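Local coordinates for malate synthase (PDB 5TAO), which catalyses the Claisen condensation of acetyl-CoA with glyoxylate and the hydrolysis of malyl-CoA to malate, a step of the glyoxylate cycle, at residues A[49-54]-A[82-87]; A[78-83]-A[115-120]; A[153-158]-A[184-189]; A[122-127]-A[160-165]. All coordinates share one frame; numbering follows the deposited sequence.

In the fold
All four contacts are largely buried and belong to one eight-stranded parallel barrel. Contacts 1 and 3 lie nearest the centre of the chain, with centres about 9 Å from it. Contact 2 lies farther out, about 16 Å. Contacts 1 and 2 share His82 and Pro83. Contact 2 joins the end strands 80-81 and 118-121, and contact 3 pairs strands 152-157 and 183-188. Contact 1 is ionic, built on one arginine and two acids. Contact 3 is parallel strand pairing, irregular at its start, with mostly aliphatic side chains. Contact 4 sets small residues of a loop against helix 160-166. Contacts 1, 3 and 4 each carry acids at bound glyoxylate, whereas contact 2 carries a sodium ion at a subunit boundary.

Contact 1 (A[49-54]-A[82-87]); sequences DNEDAT and HPRMVW. With GLV (glyoxylic acid), chain E; GLV (glyoxylic acid), chain C.
Arg84 lies alongside Asp49, and the two side chains point the same way. They sit at the C-terminal mouth of a (beta/alpha)8 barrel, the TIM-barrel fold of malate synthase, in the loops that follow strands 45-49 and 80-81. The guanidinium grips the carboxylate side-on with two nitrogens. Arg84 NE donates to Asp49 OD1 at 2.7 Å, nearly straight at 175°. Arg84 NH2 reaches Asp49 OD2, also at 2.7 Å, on the syn side, tilted from the carboxylate plane. The flat groups are not coplanar; their planes are 45° apart. Backbone amides take the other face of the carboxylate. Glu51 N donates to Asp49 OD1 at 3.1 Å and closes an Asx turn, and Ala53 N donates to Asp49 OD2. Each oxygen thus has two donors, from opposite faces, which fixes the rotation of the group.

Glu51 comes over the guanidinium instead. Its OE1 stands above the centre of one face, 3.1 Å from Arg84 CZ. No N-H of Arg84 points at it, so this salt bridge rests on charge alone; OE1 also accepts weakly from Asp52 N. A bend at chi2 (-126°) turns the Glu51 carboxylate over the arginine, while Glu51 CG packs on Val86 CG1 at 4.1 Å. The backbones are joined by one bridge, with Asn50 N donating to Arg84 O. A water links Asn50 ND2 to Val86 N, and Asn50 OD1 is bonded to Thr19. Asp52 is a magnesium ligand of the enzyme, and Arg84 binds both acetyl-CoA and glyoxylate. Here Arg84 NH1 donates to O3 of the chain C glyoxylate at 3.1 Å.

Contact 2 (A[78-83]-A[115-120]); sequences PGEIHP and HIHGFV. With NA (sodium ion), chain Q.
Glu80 lies across the imidazole of His117. Its CG stands over the ring centre, 3.8 Å from the centroid, in a CH-pi contact. The carboxylate continues over the same ring almost parallel to it, with planes 11° apart, and Glu80 CD comes 3.5 Å from His117 CD2. The first torsion sets CG beside the backbone N (chi1 -74°), and the chain beyond is extended, which carries the acid along the ring. The carboxylate is held in turn by His82. His82 NE2 donates to the anti lone pair of Glu80 OE1 at 2.7 Å, in the plane of the His82 ring. An alanine in place of Glu80 would probably leave His82 NE2 without its acceptor and uncover a face of the His117 ring.

The next shell is backbone. Strands 80-81 and 118-121 stand at the two ends of the strand order, and their meeting closes the (beta/alpha)8 barrel. His117 N donates to Ile81 O at 3.0 Å, and Val120 N donates to Pro83 O at 2.9 Å. Gly118 passes close to His82, where a side chain would be tight against ND1. A water bridges His82 ND1 and Phe119 O. Beside these bonds, Pro83 packs its CD on Ile116 CG2 and its CG on Phe119 CE1, each at 3.9 Å. Pro83 O lies at the edge of the Phe119 ring.

Outward from this shell, helix 92-105 packs on Ile116 and Phe119. At the far end of the segment, Pro78 O binds a sodium ion at 2.2 Å, together with Asn408 O of a second subunit.

Contact 3 (A[153-158]-A[184-189]); sequences MSVIIE and FLLVDG. With GLV (glyoxylic acid), chain C.
Ser154 meets Leu185 where the strand pairing is irregular. Phe184 N donates to Met153 O, whereas Leu185 N donates to a side chain, Ser154 OG at 3.0 Å. The hydroxyl sits beside its own backbone N (chi1 -71°), which brings it across to the neighbouring strand. It is packed closely there, with OG 3.2 Å from Leu185 CB. With an alanine at Ser154, Leu185 N is likely to lose its acceptor inside the buried sheet.

Beyond this point strands 153-157 and 184-188 run parallel as neighbouring staves of the TIM barrel. Bonds cross in both directions, among them Val187 N to Val155 O at 2.9 Å and Ile157 N to Val187 O at 2.8 Å. On the face that meets the outer helices, Val155 and Leu186 lie side by side. Val155 CG2 touches Leu186 CD2 at 3.9 Å, and Trp130 lies against Val155. Ile157 CB rests on Asp188 OD1, which is bonded to Thr216.

Ile156 and Val187 point to the barrel interior. With CG1 beside N (chi1 -47°), chi2 (-56°) lays Ile156 CD1 on Val187 CB at 3.8 Å. Ile156 CG2 packs on Gly189 CA at 3.7 Å; a side chain on Gly189 would clash here and with Glu158 OE1. Glu158, which binds glyoxylate and magnesium, accepts from Glu123 N at its OE2. Its OE1 lies 2.9 Å from O1 of the chain C glyoxylate.

Contact 4 (A[122-127]-A[160-165]); sequences PEVGGI and GEAELA. With PB (lead (II) ion), chain G; GLV (glyoxylic acid), chain E; GLV (glyoxylic acid), chain D.
Ala165 turns its methyl toward the loop 122-127. Its CB lies 3.7 Å from Ile127 N and 3.9 Å from Gly125 O, and it also touches Gly126 CA. One helical turn earlier, Ala162 sits against the same loop. Its CB meets Val124 O at 3.6 Å and Val124 CG2 at 4.1 Å. On the loop, Gly125 faces both alanines with its carbonyl. Gly125 O comes 3.2 Å from Ala162 CA in a CA-H...O contact. The same oxygen accepts from Trp130 NE1, which gives this buried carbonyl a true donor. Val124 O likewise takes Ser159 OG.

The loop leads from barrel strand 118-121 into helix 127-143, with Gly126 as its N-cap residue. Helix 160-166 follows the next strand, so the contact joins two consecutive beta-alpha units at the C-terminal end of the TIM barrel. Small residues on both sides let the backbones come close, and the alpha carbons of Gly125 and Ala162 are 4.6 Å apart.

Glu161 touches the loop with CB, 3.8 Å from Gly126 N. A turn at chi2 (91°) then carries its carboxylate off the loop to the chain D glyoxylate. Farther along the helix, Glu163 forms a salt bridge to Arg218 of a third subunit. At the other end of the loop, Glu123 OE1 binds a lead ion at 2.6 Å, shared with Asp192, and Glu123 OE2 pairs with Arg89.

Contact 1 (A[49-54]-A[82-87])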
# COMPACT_ATOMS: atom_id res chain seq x y z
N ASP A 49 30.35 0.11 -22.10
CA ASP A 49 30.30 0.13 -20.69
C ASP A 49 31.08 1.18 -19.94
O ASP A 49 32.20 0.92 -19.54
CB ASP A 49 30.70 -1.25 -20.14
CG ASP A 49 30.46 -1.39 -18.61
OD1 ASP A 49 29.76 -0.53 -18.04
OD2 ASP A 49 30.96 -2.32 -17.97
N ASN A 50 30.43 2.31 -19.62
CA ASN A 50 31.04 3.39 -18.86
C ASN A 50 31.10 3.30 -17.33
O ASN A 50 31.46 4.26 -16.67
CB ASN A 50 30.40 4.73 -19.24
CG ASN A 50 31.43 5.85 -19.33
OD1 ASN A 50 32.53 5.63 -19.84
ND2 ASN A 50 31.08 7.04 -18.86
N GLU A 51 30.77 2.15 -16.78
CA GLU A 51 30.79 1.90 -15.35
C GLU A 51 31.87 0.86 -15.10
O GLU A 51 33.02 1.18 -15.30
CB GLU A 51 29.41 1.44 -14.83
CG GLU A 51 29.30 1.46 -13.28
CD GLU A 51 28.84 0.16 -12.67
OE1 GLU A 51 28.89 -0.88 -13.37
OE2 GLU A 51 28.41 0.14 -11.48
N ASP A 52 31.56 -0.36 -14.67
CA ASP A 52 32.65 -1.11 -14.07
C ASP A 52 33.78 -1.48 -15.10
O ASP A 52 34.89 -1.69 -14.69
CB ASP A 52 32.25 -2.41 -13.32
CG ASP A 52 31.25 -2.23 -12.14
OD1 ASP A 52 31.24 -1.18 -11.52
OD2 ASP A 52 30.57 -3.27 -11.84
N ALA A 53 33.50 -1.57 -16.39
CA ALA A 53 34.53 -1.96 -17.37
C ALA A 53 35.59 -0.89 -17.63
O ALA A 53 36.64 -1.21 -18.09
CB ALA A 53 33.92 -2.43 -18.68
N THR A 54 35.32 0.34 -17.22
CA THR A 54 36.13 1.49 -17.50
C THR A 54 36.61 2.11 -16.20
O THR A 54 35.84 2.34 -15.29
CB THR A 54 35.24 2.45 -18.28
OG1 THR A 54 34.80 1.78 -19.47
CG2 THR A 54 35.89 3.79 -18.58
N HIS A 82 22.92 -0.39 -26.15
CA HIS A 82 22.43 0.10 -24.85
C HIS A 82 23.60 0.33 -23.97
O HIS A 82 24.01 -0.54 -23.28
CB HIS A 82 21.53 -0.91 -24.19
CG HIS A 82 20.29 -1.27 -24.95
ND1 HIS A 82 19.04 -0.83 -24.62
CD2 HIS A 82 20.13 -2.04 -26.05
CE1 HIS A 82 18.16 -1.34 -25.45
NE2 HIS A 82 18.79 -2.08 -26.33
N PRO A 83 24.20 1.51 -24.00
CA PRO A 83 25.34 1.74 -23.16
C PRO A 83 25.02 1.75 -21.65
O PRO A 83 23.94 2.26 -21.28
CB PRO A 83 25.73 3.15 -23.52
CG PRO A 83 25.18 3.42 -24.81
CD PRO A 83 23.89 2.68 -24.81
N ARG A 84 25.98 1.33 -20.82
CA ARG A 84 25.81 1.34 -19.41
C ARG A 84 26.44 2.57 -18.85
O ARG A 84 27.62 2.84 -19.09
CB ARG A 84 26.35 0.10 -18.73
CG ARG A 84 26.30 0.20 -17.22
CD ARG A 84 26.45 -1.13 -16.53
NE ARG A 84 27.80 -1.65 -16.51
CZ ARG A 84 28.20 -2.69 -15.78
NH1 ARG A 84 27.41 -3.30 -14.88
NH2 ARG A 84 29.43 -3.10 -15.87
N MET A 85 25.64 3.32 -18.10
CA MET A 85 26.06 4.54 -17.41
C MET A 85 26.40 4.28 -15.98
O MET A 85 26.10 3.21 -15.47
CB MET A 85 24.91 5.53 -17.43
CG MET A 85 24.41 5.90 -18.79
SD MET A 85 25.55 7.01 -19.61
CE MET A 85 26.51 5.86 -20.63
N VAL A 86 27.05 5.22 -15.30
CA VAL A 86 27.25 5.06 -13.89
C VAL A 86 25.91 5.37 -13.09
O VAL A 86 25.05 6.15 -13.56
CB VAL A 86 28.38 5.96 -13.32
CG1 VAL A 86 29.72 5.47 -13.83
CG2 VAL A 86 28.14 7.47 -13.61
N TRP A 87 25.76 4.76 -11.95
CA TRP A 87 24.56 4.97 -11.09
C TRP A 87 24.87 4.35 -9.77
O TRP A 87 25.64 3.40 -9.66
CB TRP A 87 23.33 4.32 -11.76
CG TRP A 87 22.02 4.61 -10.97
CD1 TRP A 87 21.52 3.88 -9.93
CD2 TRP A 87 21.19 5.74 -11.12
NE1 TRP A 87 20.37 4.46 -9.48
CE2 TRP A 87 20.11 5.59 -10.20
CE3 TRP A 87 21.21 6.84 -11.98
CZ2 TRP A 87 19.10 6.51 -10.07
CZ3 TRP A 87 20.22 7.77 -11.90
CH2 TRP A 87 19.19 7.65 -10.88
C1 GLV E . 30.43 -0.81 -7.53
O1 GLV E . 29.74 0.19 -7.28
C2 GLV E . 30.25 -1.60 -8.78
O2 GLV E . 31.07 -2.55 -8.95
O3 GLV E . 29.34 -1.40 -9.63
C1 GLV C . 28.47 -7.13 -12.21
O1 GLV C . 27.79 -7.16 -11.16
C2 GLV C . 29.00 -5.87 -12.84
O2 GLV C . 29.92 -5.86 -13.74
O3 GLV C . 28.56 -4.79 -12.41
O HOH W 1 28.40 7.17 -17.22
O HOH W 2 27.95 2.54 -10.69

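Contact 2 (A[78-83]-A[115-120])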
# COMPACT_ATOMS: atom_id res chain seq x y z
N PRO A 78 24.50 -4.57 -36.18
CA PRO A 78 23.40 -5.47 -36.41
C PRO A 78 22.46 -5.73 -35.18
O PRO A 78 21.29 -6.11 -35.35
CB PRO A 78 24.11 -6.74 -36.81
CG PRO A 78 25.37 -6.72 -36.08
CD PRO A 78 25.76 -5.32 -35.94
N GLY A 79 22.99 -5.59 -34.00
CA GLY A 79 22.21 -5.70 -32.76
C GLY A 79 21.77 -4.33 -32.24
O GLY A 79 21.77 -3.37 -32.98
N GLU A 80 21.37 -4.26 -30.97
CA GLU A 80 20.83 -3.03 -30.43
C GLU A 80 21.88 -2.57 -29.52
O GLU A 80 22.57 -3.37 -28.91
CB GLU A 80 19.59 -3.29 -29.58
CG GLU A 80 18.29 -3.62 -30.34
CD GLU A 80 17.07 -3.63 -29.37
OE1 GLU A 80 17.18 -3.24 -28.16
OE2 GLU A 80 15.97 -4.03 -29.80
N ILE A 81 22.00 -1.27 -29.41
CA ILE A 81 23.00 -0.67 -28.59
C ILE A 81 22.42 0.03 -27.29
O ILE A 81 21.64 0.96 -27.34
CB ILE A 81 23.77 0.34 -29.43
CG1 ILE A 81 24.22 -0.29 -30.80
CG2 ILE A 81 24.96 0.84 -28.67
CD1 ILE A 81 25.01 0.66 -31.65
N HIS A 82 22.92 -0.39 -26.15
CA HIS A 82 22.43 0.10 -24.85
C HIS A 82 23.60 0.33 -23.97
O HIS A 82 24.01 -0.54 -23.28
CB HIS A 82 21.53 -0.91 -24.19
CG HIS A 82 20.29 -1.27 -24.95
ND1 HIS A 82 19.04 -0.83 -24.62
CD2 HIS A 82 20.13 -2.04 -26.05
CE1 HIS A 82 18.16 -1.34 -25.45
NE2 HIS A 82 18.79 -2.08 -26.33
N PRO A 83 24.20 1.51 -24.00
CA PRO A 83 25.34 1.74 -23.16
C PRO A 83 25.02 1.75 -21.65
O PRO A 83 23.94 2.26 -21.28
CB PRO A 83 25.73 3.15 -23.52
CG PRO A 83 25.18 3.42 -24.81
CD PRO A 83 23.89 2.68 -24.81
N HIS A 115 21.22 5.94 -33.14
CA HIS A 115 21.58 4.49 -33.14
C HIS A 115 21.57 3.81 -31.74
O HIS A 115 22.00 2.68 -31.60
CB HIS A 115 22.99 4.35 -33.75
CG HIS A 115 23.14 5.10 -35.03
ND1 HIS A 115 22.33 4.86 -36.11
CD2 HIS A 115 23.95 6.13 -35.38
CE1 HIS A 115 22.63 5.70 -37.07
NE2 HIS A 115 23.64 6.45 -36.67
N ILE A 116 21.11 4.54 -30.72
CA ILE A 116 21.05 4.08 -29.32
C ILE A 116 19.60 3.73 -28.96
O ILE A 116 18.65 4.55 -29.08
CB ILE A 116 21.61 5.11 -28.37
CG1 ILE A 116 23.12 5.14 -28.49
CG2 ILE A 116 21.33 4.80 -26.88
CD1 ILE A 116 23.67 6.39 -27.84
N HIS A 117 19.42 2.46 -28.63
CA HIS A 117 18.12 2.03 -28.16
C HIS A 117 17.76 2.31 -26.70
O HIS A 117 16.56 2.27 -26.36
CB HIS A 117 17.95 0.56 -28.40
CG HIS A 117 17.45 0.25 -29.77
ND1 HIS A 117 18.25 0.39 -30.90
CD2 HIS A 117 16.29 -0.29 -30.19
CE1 HIS A 117 17.57 -0.03 -31.96
NE2 HIS A 117 16.37 -0.41 -31.56
N GLY A 118 18.74 2.52 -25.85
CA GLY A 118 18.44 2.75 -24.45
C GLY A 118 19.66 2.71 -23.65
O GLY A 118 20.74 2.79 -24.22
N PHE A 119 19.51 2.76 -22.31
CA PHE A 119 20.64 2.75 -21.44
C PHE A 119 20.50 1.69 -20.37
O PHE A 119 19.37 1.29 -20.01
CB PHE A 119 20.86 4.14 -20.82
CG PHE A 119 21.35 5.19 -21.79
CD1 PHE A 119 22.71 5.29 -22.11
CD2 PHE A 119 20.46 6.05 -22.45
CE1 PHE A 119 23.17 6.21 -23.03
CE2 PHE A 119 20.92 6.99 -23.38
CZ PHE A 119 22.28 7.07 -23.67
N VAL A 120 21.64 1.22 -19.86
CA VAL A 120 21.70 0.25 -18.77
C VAL A 120 22.11 1.00 -17.51
O VAL A 120 23.06 1.79 -17.53
CB VAL A 120 22.66 -0.88 -19.08
CG1 VAL A 120 22.76 -1.85 -17.90
CG2 VAL A 120 22.22 -1.62 -20.32
NA NA Q . 19.25 -5.97 -36.13
O HOH W 3 18.01 -0.59 -21.96
O HOH W 4 18.39 -6.04 -33.37

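Contact 3 (A[153-158]-A[184-189])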
# COMPACT_ATOMS: atom_id res chain seq x y z
N MET A 153 15.07 1.52 -20.70
CA MET A 153 15.89 1.38 -19.53
C MET A 153 16.05 -0.08 -19.17
O MET A 153 15.04 -0.85 -19.03
CB MET A 153 15.23 2.15 -18.34
CG MET A 153 15.96 2.11 -17.00
SD MET A 153 15.03 3.08 -15.76
CE MET A 153 15.28 2.15 -14.31
N SER A 154 17.28 -0.46 -18.84
CA SER A 154 17.57 -1.79 -18.42
C SER A 154 18.24 -1.61 -17.10
O SER A 154 18.90 -0.59 -16.92
CB SER A 154 18.42 -2.61 -19.41
OG SER A 154 17.65 -2.94 -20.56
N VAL A 155 18.08 -2.54 -16.16
CA VAL A 155 18.74 -2.38 -14.91
C VAL A 155 19.59 -3.57 -14.61
O VAL A 155 19.27 -4.64 -15.02
CB VAL A 155 17.74 -2.14 -13.74
CG1 VAL A 155 16.84 -0.97 -14.03
CG2 VAL A 155 16.88 -3.34 -13.54
N ILE A 156 20.63 -3.39 -13.81
CA ILE A 156 21.35 -4.48 -13.24
C ILE A 156 20.87 -4.71 -11.78
O ILE A 156 20.91 -3.81 -10.96
CB ILE A 156 22.85 -4.24 -13.12
CG1 ILE A 156 23.51 -3.66 -14.39
CG2 ILE A 156 23.54 -5.54 -12.84
CD1 ILE A 156 23.31 -4.46 -15.60
N ILE A 157 20.48 -5.95 -11.48
CA ILE A 157 19.98 -6.33 -10.16
C ILE A 157 21.24 -6.79 -9.39
O ILE A 157 21.77 -7.87 -9.65
CB ILE A 157 18.90 -7.47 -10.24
CG1 ILE A 157 17.70 -7.11 -11.14
CG2 ILE A 157 18.45 -7.94 -8.83
CD1 ILE A 157 16.94 -5.83 -10.77
N GLU A 158 21.72 -5.97 -8.47
CA GLU A 158 22.97 -6.29 -7.74
C GLU A 158 22.89 -5.85 -6.30
O GLU A 158 23.89 -5.58 -5.64
CB GLU A 158 24.20 -5.70 -8.45
CG GLU A 158 23.97 -4.48 -9.28
CD GLU A 158 25.21 -4.08 -10.16
OE1 GLU A 158 26.15 -4.85 -10.41
OE2 GLU A 158 25.18 -2.92 -10.56
N PHE A 184 13.18 -2.68 -20.01
CA PHE A 184 13.41 -3.66 -21.02
C PHE A 184 14.06 -4.87 -20.38
O PHE A 184 13.36 -5.87 -20.14
CB PHE A 184 14.24 -3.03 -22.16
CG PHE A 184 14.68 -4.02 -23.21
CD1 PHE A 184 13.90 -5.08 -23.55
CD2 PHE A 184 15.88 -3.85 -23.87
CE1 PHE A 184 14.32 -6.02 -24.51
CE2 PHE A 184 16.30 -4.77 -24.83
CZ PHE A 184 15.54 -5.82 -25.17
N LEU A 185 15.35 -4.81 -20.08
CA LEU A 185 16.04 -5.92 -19.46
C LEU A 185 16.22 -5.81 -17.95
O LEU A 185 16.59 -4.76 -17.42
CB LEU A 185 17.45 -6.12 -20.04
CG LEU A 185 17.56 -6.23 -21.52
CD1 LEU A 185 19.05 -6.31 -21.84
CD2 LEU A 185 16.78 -7.44 -22.07
N LEU A 186 16.09 -6.97 -17.29
CA LEU A 186 16.44 -7.12 -15.91
C LEU A 186 17.67 -8.03 -15.88
O LEU A 186 17.56 -9.24 -16.16
CB LEU A 186 15.29 -7.72 -15.10
CG LEU A 186 13.92 -7.02 -15.21
CD1 LEU A 186 12.89 -7.68 -14.26
CD2 LEU A 186 13.99 -5.53 -14.95
N VAL A 187 18.82 -7.48 -15.51
CA VAL A 187 20.07 -8.27 -15.66
C VAL A 187 20.69 -8.55 -14.35
O VAL A 187 21.03 -7.63 -13.64
CB VAL A 187 21.10 -7.47 -16.52
CG1 VAL A 187 22.37 -8.27 -16.78
CG2 VAL A 187 20.49 -7.04 -17.84
N ASP A 188 20.95 -9.80 -14.02
CA ASP A 188 21.63 -10.05 -12.81
C ASP A 188 23.11 -9.63 -12.82
O ASP A 188 23.78 -9.75 -13.81
CB ASP A 188 21.52 -11.52 -12.42
CG ASP A 188 20.15 -11.88 -11.93
OD1 ASP A 188 19.45 -10.95 -11.45
OD2 ASP A 188 19.74 -13.06 -12.06
N GLY A 189 23.57 -9.12 -11.69
CA GLY A 189 24.92 -8.71 -11.47
C GLY A 189 25.50 -9.44 -10.29
O GLY A 189 25.71 -8.88 -9.24
C1 GLV C . 28.47 -7.13 -12.21
O1 GLV C . 27.79 -7.16 -11.16
C2 GLV C . 29.00 -5.87 -12.84
O2 GLV C . 29.92 -5.86 -13.74
O3 GLV C . 28.56 -4.79 -12.41

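Contact 4 (A[122-127]-A[160-165])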
# COMPACT_ATOMS: atom_id res chain seq x y z
N PRO A 122 23.12 0.50 -13.58
CA PRO A 122 23.56 -0.46 -12.58
C PRO A 122 23.22 -0.01 -11.15
O PRO A 122 22.86 1.12 -10.96
CB PRO A 122 25.09 -0.41 -12.73
CG PRO A 122 25.33 1.02 -13.04
CD PRO A 122 24.20 1.44 -13.93
N GLU A 123 23.41 -0.90 -10.20
CA GLU A 123 23.40 -0.60 -8.79
C GLU A 123 22.10 0.02 -8.28
O GLU A 123 22.12 0.78 -7.32
CB GLU A 123 24.65 0.23 -8.37
CG GLU A 123 26.03 -0.41 -8.74
CD GLU A 123 26.38 -1.50 -7.80
OE1 GLU A 123 27.33 -2.22 -8.12
OE2 GLU A 123 25.68 -1.70 -6.73
N VAL A 124 20.99 -0.25 -8.94
CA VAL A 124 19.74 0.28 -8.55
C VAL A 124 19.30 -0.36 -7.17
O VAL A 124 19.79 -1.37 -6.73
CB VAL A 124 18.67 0.11 -9.59
CG1 VAL A 124 19.00 0.91 -10.84
CG2 VAL A 124 18.37 -1.37 -9.92
N GLY A 125 18.40 0.30 -6.50
CA GLY A 125 17.98 -0.11 -5.18
C GLY A 125 16.50 -0.49 -5.17
O GLY A 125 16.06 -1.24 -6.02
N GLY A 126 15.76 0.02 -4.20
CA GLY A 126 14.31 -0.16 -4.15
C GLY A 126 13.62 0.58 -5.24
O GLY A 126 14.24 1.36 -5.96
N ILE A 127 12.33 0.35 -5.37
CA ILE A 127 11.59 0.83 -6.51
C ILE A 127 11.63 2.36 -6.58
O ILE A 127 11.72 2.90 -7.68
CB ILE A 127 10.16 0.27 -6.56
CG1 ILE A 127 9.49 0.52 -7.90
CG2 ILE A 127 9.32 0.82 -5.40
CD1 ILE A 127 10.14 -0.25 -9.04
N GLY A 160 20.14 -6.69 -2.66
CA GLY A 160 18.96 -7.29 -2.04
C GLY A 160 17.75 -6.43 -2.32
O GLY A 160 16.69 -6.93 -2.61
N GLU A 161 17.93 -5.14 -2.16
CA GLU A 161 16.91 -4.16 -2.37
C GLU A 161 16.29 -4.23 -3.74
O GLU A 161 15.03 -4.15 -3.89
CB GLU A 161 17.44 -2.72 -2.19
CG GLU A 161 17.83 -2.37 -0.85
CD GLU A 161 19.32 -2.67 -0.63
OE1 GLU A 161 19.78 -3.78 -0.99
OE2 GLU A 161 20.02 -1.78 -0.15
N ALA A 162 17.14 -4.36 -4.76
CA ALA A 162 16.64 -4.43 -6.10
C ALA A 162 15.91 -5.74 -6.38
O ALA A 162 14.94 -5.76 -7.17
CB ALA A 162 17.77 -4.28 -7.11
N GLU A 163 16.40 -6.81 -5.80
CA GLU A 163 15.75 -8.13 -5.94
C GLU A 163 14.30 -8.05 -5.39
O GLU A 163 13.31 -8.44 -6.06
CB GLU A 163 16.58 -9.20 -5.26
CG GLU A 163 15.96 -10.63 -5.26
CD GLU A 163 16.76 -11.63 -4.41
OE1 GLU A 163 17.77 -11.18 -3.82
OE2 GLU A 163 16.36 -12.80 -4.25
N LEU A 164 14.15 -7.43 -4.24
CA LEU A 164 12.83 -7.27 -3.61
C LEU A 164 11.99 -6.33 -4.46
O LEU A 164 10.83 -6.57 -4.64
CB LEU A 164 12.92 -6.70 -2.19
CG LEU A 164 13.54 -7.71 -1.18
CD1 LEU A 164 13.84 -7.07 0.18
CD2 LEU A 164 12.58 -8.87 -0.98
N ALA A 165 12.59 -5.31 -5.06
CA ALA A 165 11.86 -4.35 -5.85
C ALA A 165 11.17 -4.97 -7.07
O ALA A 165 10.18 -4.45 -7.56
CB ALA A 165 12.76 -3.24 -6.28
PB PB G . 28.15 -2.66 -10.53
C1 GLV E . 30.43 -0.81 -7.53
O1 GLV E . 29.74 0.19 -7.28
C2 GLV E . 30.25 -1.60 -8.78
O2 GLV E . 31.07 -2.55 -8.95
O3 GLV E . 29.34 -1.40 -9.63
C1 GLV D . 24.91 -0.74 0.56
O1 GLV D . 25.58 -0.79 1.59
C2 GLV D . 23.47 -1.05 0.61
O2 GLV D . 22.84 -1.22 -0.41
O3 GLV D . 22.85 -1.27 1.69